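Local coordinates for protein CD1-2 antigen (Gallus gallus, PDB 3DBX) that probably binds lipid antigens in an MHC class I-like groove and presents them at the cell surface, as other members of the CD1 family do, at residues A[190-195]-A[211-216]; A[182-187]-A[245-250]. All coordinates share one frame; numbering follows the deposited sequence.

Contact 1. Residues A[190-195]-A[211-216]; sequences PPMAVV and VTSFYP
M192, V211 and P191 each bury more surface than any other residue where 190-195 and 211-216, on two neighbouring strands, run antiparallel. M192 and T212 form a hydrogen-bonded pair. M192 N donates to T212 O over 3.0 Å, approaching from above the carbonyl plane. T212 N returns a straighter bond to M192 O (2.9 Å, 169° at the hydrogen), nearly along the C=O axis. Their side chains leave the sheet on the same face and lie alongside each other. In both, the first torsion sets the gamma atom in the crowded position between backbone N and carbonyl carbon, which brings M192 CG to 3.2 Å from T212 OG1.

The next pair, A193 with V211, is non-hydrogen-bonded and points to the other face. With chi1 at -174°, V211 sets CG1 against P191 and CG2 beside A193: V211 CG1 meets P191 CB at 3.5 Å, and V211 CG2 lies 4.1 Å from A193 CB. This is the open end of the first hairpin of the C1-set immunoglobulin domain, and V211 and P191 here face V269 of the second sheet, across the sandwich core. P191 CB also packs on F214 CB at 3.6 Å, the proline crossing the phenylalanine side chain at about a right angle, while the F214 ring leads away from strand 192-200. S213, with a positive phi of 79°, and F214 both face Y249 in a G1 beta bulge. S213 OG is hydrogen-bonded to a basic side chain of the partner protein chain.

Contact 2. Residues A[182-187]-A[245-250]; sequences RTDLER and ADLTYQ
R187 runs out extended through its first two torsions, CG anti to the backbone N (chi1 177°), and then bends at chi3 (51°), which carries the guanidinium across to the turn ahead of strand 249-257. L247 also has CG anti to its backbone N, and its side chain crosses the arginine obliquely. The guanidinium meets the turn end-on, both terminal nitrogens closing on the single carbonyl oxygen of L247. R187 NH2 donates over 2.8 Å to an in-plane lone pair of L247 O; R187 NH1 reaches the same oxygen at 3.0 Å, less straight and from above the carbonyl plane. L247 CG lies 3.2 Å from R187 NH2, and T248 CG2 sits at the guanidinium edge, 3.9 Å from R187 NH1. Within residues 245-250, T248 OG1 donates to the syn lone pair of D246 OD1 at 2.5 Å, and it also bonds N244 ND2. D246 OD2 forms a salt bridge with a basic side chain of the partner protein chain. The linker after helix 182-185 is thus tied to the immunoglobulin domain through a carbonyl that offers two N-H groups a dipole but no counter-charge; separately, a cation-pi contact with Y215 probably helps to stabilise the arginine's charge.

In the fold
The centres of contacts 1 and 2 lie about 13 Å apart, on the same side of the chain's centre. Along the chain the order is 182-187, 190-195, 211-216, 245-250, so contact 1 is nested inside the loop that contact 2 closes. Both reach the four-stranded immunoglobulin sheet, in which strands 204-214 and 249-257 are neighbours: F214 O and Y249 N, 3.0 Å apart, probably share a hydrogen bond, and Y215 packs against L247. Contact 1 builds the first hairpin of that sheet, with 192-200 as its edge strand, whereas contact 2 ties the end of the sheet, just ahead of strand 249-257, to the segment leading out of the MHC-like domain.

Contact 1. Residues A[190-195]-A[211-216]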
loop_
_atom_site.group_PDB
_atom_site.type_symbol
_atom_site.label_atom_id
_atom_site.label_comp_id
_atom_site.label_asym_id
_atom_site.label_seq_id
_atom_site.Cartn_x
_atom_site.Cartn_y
_atom_site.Cartn_z
ATOM N N PRO A 190 -20.264 2.182 3.458
ATOM C CA PRO A 190 -20.667 1.696 2.116
ATOM C C PRO A 190 -20.198 2.578 0.946
ATOM O O PRO A 190 -20.035 3.802 1.128
ATOM C CB PRO A 190 -22.199 1.616 2.198
ATOM C CG PRO A 190 -22.498 1.536 3.679
ATOM C CD PRO A 190 -21.417 2.449 4.310
ATOM N N PRO A 191 -20.011 1.968 -0.253
ATOM C CA PRO A 191 -19.570 2.697 -1.417
ATOM C C PRO A 191 -20.688 3.533 -1.982
ATOM O O PRO A 191 -21.867 3.255 -1.694
ATOM C CB PRO A 191 -19.198 1.562 -2.408
ATOM C CG PRO A 191 -20.145 0.481 -2.066
ATOM C CD PRO A 191 -20.201 0.526 -0.559
ATOM N N MET A 192 -20.334 4.554 -2.765
ATOM C CA MET A 192 -21.323 5.228 -3.604
ATOM C C MET A 192 -20.781 5.092 -5.006
ATOM O O MET A 192 -19.589 4.941 -5.150
ATOM C CB MET A 192 -21.566 6.691 -3.228
ATOM C CG MET A 192 -20.414 7.624 -3.225
ATOM S SD MET A 192 -20.986 9.379 -3.315
ATOM C CE MET A 192 -21.423 9.483 -5.064
ATOM N N ALA A 193 -21.639 5.095 -6.028
ATOM C CA ALA A 193 -21.151 4.853 -7.401
ATOM C C ALA A 193 -21.848 5.758 -8.416
ATOM O O ALA A 193 -22.979 6.206 -8.214
ATOM C CB ALA A 193 -21.290 3.381 -7.793
ATOM N N VAL A 194 -21.131 6.067 -9.483
ATOM C CA VAL A 194 -21.656 6.915 -10.544
ATOM C C VAL A 194 -21.286 6.234 -11.855
ATOM O O VAL A 194 -20.217 5.607 -11.947
ATOM C CB VAL A 194 -21.141 8.390 -10.474
ATOM C CG1 VAL A 194 -21.673 9.131 -9.212
ATOM C CG2 VAL A 194 -19.598 8.510 -10.566
ATOM N N VAL A 195 -22.184 6.333 -12.839
ATOM C CA VAL A 195 -21.964 5.762 -14.182
ATOM C C VAL A 195 -22.058 6.889 -15.226
ATOM O O VAL A 195 -23.003 7.704 -15.193
ATOM C CB VAL A 195 -22.991 4.650 -14.498
ATOM C CG1 VAL A 195 -22.863 4.195 -15.934
ATOM C CG2 VAL A 195 -22.777 3.442 -13.595
ATOM N N VAL A 211 -16.502 4.052 -8.336
ATOM C CA VAL A 211 -17.029 3.640 -7.021
ATOM C C VAL A 211 -16.124 4.257 -5.977
ATOM O O VAL A 211 -14.924 4.109 -6.078
ATOM C CB VAL A 211 -16.964 2.116 -6.873
ATOM C CG1 VAL A 211 -17.648 1.701 -5.559
ATOM C CG2 VAL A 211 -17.713 1.420 -8.090
ATOM N N THR A 212 -16.700 4.986 -5.019
ATOM C CA THR A 212 -15.902 5.788 -4.089
ATOM C C THR A 212 -16.329 5.528 -2.626
ATOM O O THR A 212 -17.349 4.870 -2.378
ATOM C CB THR A 212 -16.019 7.324 -4.474
ATOM O OG1 THR A 212 -17.388 7.734 -4.350
ATOM C CG2 THR A 212 -15.640 7.550 -5.939
ATOM N N SER A 213 -15.518 5.966 -1.670
ATOM C CA SER A 213 -15.937 6.157 -0.262
ATOM C C SER A 213 -16.026 4.935 0.598
ATOM O O SER A 213 -16.493 5.043 1.750
ATOM C CB SER A 213 -17.254 6.951 -0.153
ATOM O OG SER A 213 -17.053 8.272 -0.634
ATOM N N PHE A 214 -15.560 3.782 0.105
ATOM C CA PHE A 214 -15.880 2.536 0.804
ATOM C C PHE A 214 -14.801 1.964 1.723
ATOM O O PHE A 214 -13.606 2.102 1.484
ATOM C CB PHE A 214 -16.335 1.454 -0.179
ATOM C CG PHE A 214 -15.307 1.107 -1.228
ATOM C CD1 PHE A 214 -15.290 1.777 -2.430
ATOM C CD2 PHE A 214 -14.418 0.060 -1.024
ATOM C CE1 PHE A 214 -14.359 1.415 -3.448
ATOM C CE2 PHE A 214 -13.479 -0.286 -1.974
ATOM C CZ PHE A 214 -13.435 0.409 -3.195
ATOM N N TYR A 215 -15.247 1.297 2.777
ATOM C CA TYR A 215 -14.301 0.606 3.644
ATOM C C TYR A 215 -15.067 -0.578 4.240
ATOM O O TYR A 215 -16.211 -0.418 4.640
ATOM C CB TYR A 215 -13.772 1.560 4.749
ATOM C CG TYR A 215 -12.730 0.874 5.614
ATOM C CD1 TYR A 215 -13.078 0.267 6.811
ATOM C CD2 TYR A 215 -11.409 0.778 5.183
ATOM C CE1 TYR A 215 -12.127 -0.410 7.585
ATOM C CE2 TYR A 215 -10.442 0.109 5.950
ATOM C CZ TYR A 215 -10.808 -0.479 7.145
ATOM O OH TYR A 215 -9.839 -1.126 7.891
ATOM N N PRO A 216 -14.443 -1.764 4.343
ATOM C CA PRO A 216 -13.073 -2.167 4.040
ATOM C C PRO A 216 -12.766 -2.285 2.529
ATOM O O PRO A 216 -13.634 -2.041 1.699
ATOM C CB PRO A 216 -12.933 -3.510 4.783
ATOM C CG PRO A 216 -14.337 -4.051 4.889
ATOM C CD PRO A 216 -15.220 -2.833 5.002
#

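Contact 2. Residues A[182-187]-A[245-250]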
loop_
_atom_site.group_PDB
_atom_site.type_symbol
_atom_site.label_atom_id
_atom_site.label_comp_id
_atom_site.label_asym_id
_atom_site.label_seq_id
_atom_site.Cartn_x
_atom_site.Cartn_y
_atom_site.Cartn_z
ATOM N N ARG A 182 -11.437 -2.209 17.667
ATOM C CA ARG A 182 -12.582 -2.430 16.780
ATOM C C ARG A 182 -13.122 -1.174 16.108
ATOM O O ARG A 182 -13.665 -1.250 15.012
ATOM C CB ARG A 182 -13.694 -3.209 17.455
ATOM C CG ARG A 182 -13.315 -4.651 17.699
ATOM C CD ARG A 182 -14.533 -5.519 18.028
ATOM N NE ARG A 182 -14.878 -5.463 19.421
ATOM C CZ ARG A 182 -16.056 -5.806 19.926
ATOM N NH1 ARG A 182 -17.054 -6.213 19.140
ATOM N NH2 ARG A 182 -16.228 -5.710 21.230
ATOM N N THR A 183 -12.929 -0.028 16.755
ATOM C CA THR A 183 -13.327 1.273 16.212
ATOM C C THR A 183 -12.779 1.525 14.787
ATOM O O THR A 183 -13.434 2.142 13.956
ATOM C CB THR A 183 -13.005 2.428 17.205
ATOM O OG1 THR A 183 -13.593 3.637 16.733
ATOM C CG2 THR A 183 -11.506 2.633 17.370
ATOM N N ASP A 184 -11.577 1.023 14.529
ATOM C CA ASP A 184 -10.966 1.012 13.186
ATOM C C ASP A 184 -11.131 -0.318 12.433
ATOM O O ASP A 184 -11.468 -0.345 11.233
ATOM C CB ASP A 184 -9.487 1.364 13.323
ATOM C CG ASP A 184 -9.234 2.832 13.131
ATOM O OD1 ASP A 184 -9.455 3.317 11.990
ATOM O OD2 ASP A 184 -8.826 3.487 14.094
ATOM N N LEU A 185 -10.888 -1.424 13.134
ATOM C CA LEU A 185 -10.968 -2.751 12.505
ATOM C C LEU A 185 -12.383 -3.213 12.123
ATOM O O LEU A 185 -12.531 -3.998 11.168
ATOM C CB LEU A 185 -10.279 -3.801 13.377
ATOM C CG LEU A 185 -8.850 -3.446 13.820
ATOM C CD1 LEU A 185 -8.402 -4.332 14.971
ATOM C CD2 LEU A 185 -7.881 -3.538 12.637
ATOM N N GLU A 186 -13.429 -2.762 12.840
ATOM C CA GLU A 186 -14.800 -3.099 12.414
ATOM C C GLU A 186 -15.633 -1.954 11.812
ATOM O O GLU A 186 -16.848 -2.059 11.741
ATOM C CB GLU A 186 -15.585 -3.807 13.532
ATOM C CG GLU A 186 -14.963 -5.121 13.973
ATOM C CD GLU A 186 -15.686 -5.761 15.144
ATOM O OE1 GLU A 186 -16.814 -5.318 15.531
ATOM O OE2 GLU A 186 -15.115 -6.749 15.676
ATOM N N ARG A 187 -14.978 -0.881 11.385
ATOM C CA ARG A 187 -15.632 0.240 10.752
ATOM C C ARG A 187 -16.121 -0.276 9.396
ATOM O O ARG A 187 -15.456 -1.114 8.770
ATOM C CB ARG A 187 -14.646 1.415 10.571
ATOM C CG ARG A 187 -15.235 2.644 9.818
ATOM C CD ARG A 187 -14.238 3.848 9.757
ATOM N NE ARG A 187 -12.938 3.396 9.245
ATOM C CZ ARG A 187 -12.423 3.697 8.049
ATOM N NH1 ARG A 187 -13.036 4.517 7.216
ATOM N NH2 ARG A 187 -11.242 3.208 7.731
ATOM N N ALA A 245 -7.076 9.596 1.698
ATOM C CA ALA A 245 -6.374 9.920 2.938
ATOM C C ALA A 245 -7.109 9.475 4.208
ATOM O O ALA A 245 -6.486 9.310 5.273
ATOM C CB ALA A 245 -6.068 11.422 3.011
ATOM N N ASP A 246 -8.414 9.252 4.102
ATOM C CA ASP A 246 -9.243 8.973 5.295
ATOM C C ASP A 246 -9.475 7.482 5.548
ATOM O O ASP A 246 -10.468 7.098 6.155
ATOM C CB ASP A 246 -10.588 9.727 5.198
ATOM C CG ASP A 246 -11.464 9.280 4.014
ATOM O OD1 ASP A 246 -11.019 8.532 3.106
ATOM O OD2 ASP A 246 -12.657 9.667 4.001
ATOM N N LEU A 247 -8.566 6.646 5.055
ATOM C CA LEU A 247 -8.741 5.199 5.060
ATOM C C LEU A 247 -10.106 4.798 4.491
ATOM O O LEU A 247 -10.857 4.079 5.142
ATOM C CB LEU A 247 -8.559 4.610 6.481
ATOM C CG LEU A 247 -8.205 3.126 6.599
ATOM C CD1 LEU A 247 -7.070 2.750 5.649
ATOM C CD2 LEU A 247 -7.819 2.768 8.016
ATOM N N THR A 248 -10.433 5.294 3.297
ATOM C CA THR A 248 -11.481 4.707 2.458
ATOM C C THR A 248 -10.836 4.422 1.075
ATOM O O THR A 248 -9.682 4.759 0.846
ATOM C CB THR A 248 -12.692 5.596 2.277
ATOM O OG1 THR A 248 -12.278 6.823 1.707
ATOM C CG2 THR A 248 -13.457 5.864 3.601
ATOM N N TYR A 249 -11.563 3.799 0.157
ATOM C CA TYR A 249 -10.964 3.407 -1.125
ATOM C C TYR A 249 -11.865 3.821 -2.291
ATOM O O TYR A 249 -13.000 4.174 -2.075
ATOM C CB TYR A 249 -10.722 1.887 -1.157
ATOM C CG TYR A 249 -9.693 1.413 -0.137
ATOM C CD1 TYR A 249 -8.330 1.416 -0.446
ATOM C CD2 TYR A 249 -10.093 0.986 1.133
ATOM C CE1 TYR A 249 -7.397 0.987 0.469
ATOM C CE2 TYR A 249 -9.149 0.559 2.080
ATOM C CZ TYR A 249 -7.812 0.574 1.736
ATOM O OH TYR A 249 -6.853 0.147 2.610
ATOM N N GLN A 250 -11.326 3.761 -3.516
ATOM C CA GLN A 250 -12.002 4.141 -4.737
ATOM C C GLN A 250 -11.544 3.179 -5.856
ATOM O O GLN A 250 -10.424 2.741 -5.855
ATOM C CB GLN A 250 -11.436 5.485 -5.171
ATOM C CG GLN A 250 -12.388 6.560 -5.049
ATOM C CD GLN A 250 -11.839 7.857 -5.536
ATOM O OE1 GLN A 250 -11.330 8.672 -4.753
ATOM N NE2 GLN A 250 -11.976 8.088 -6.821
#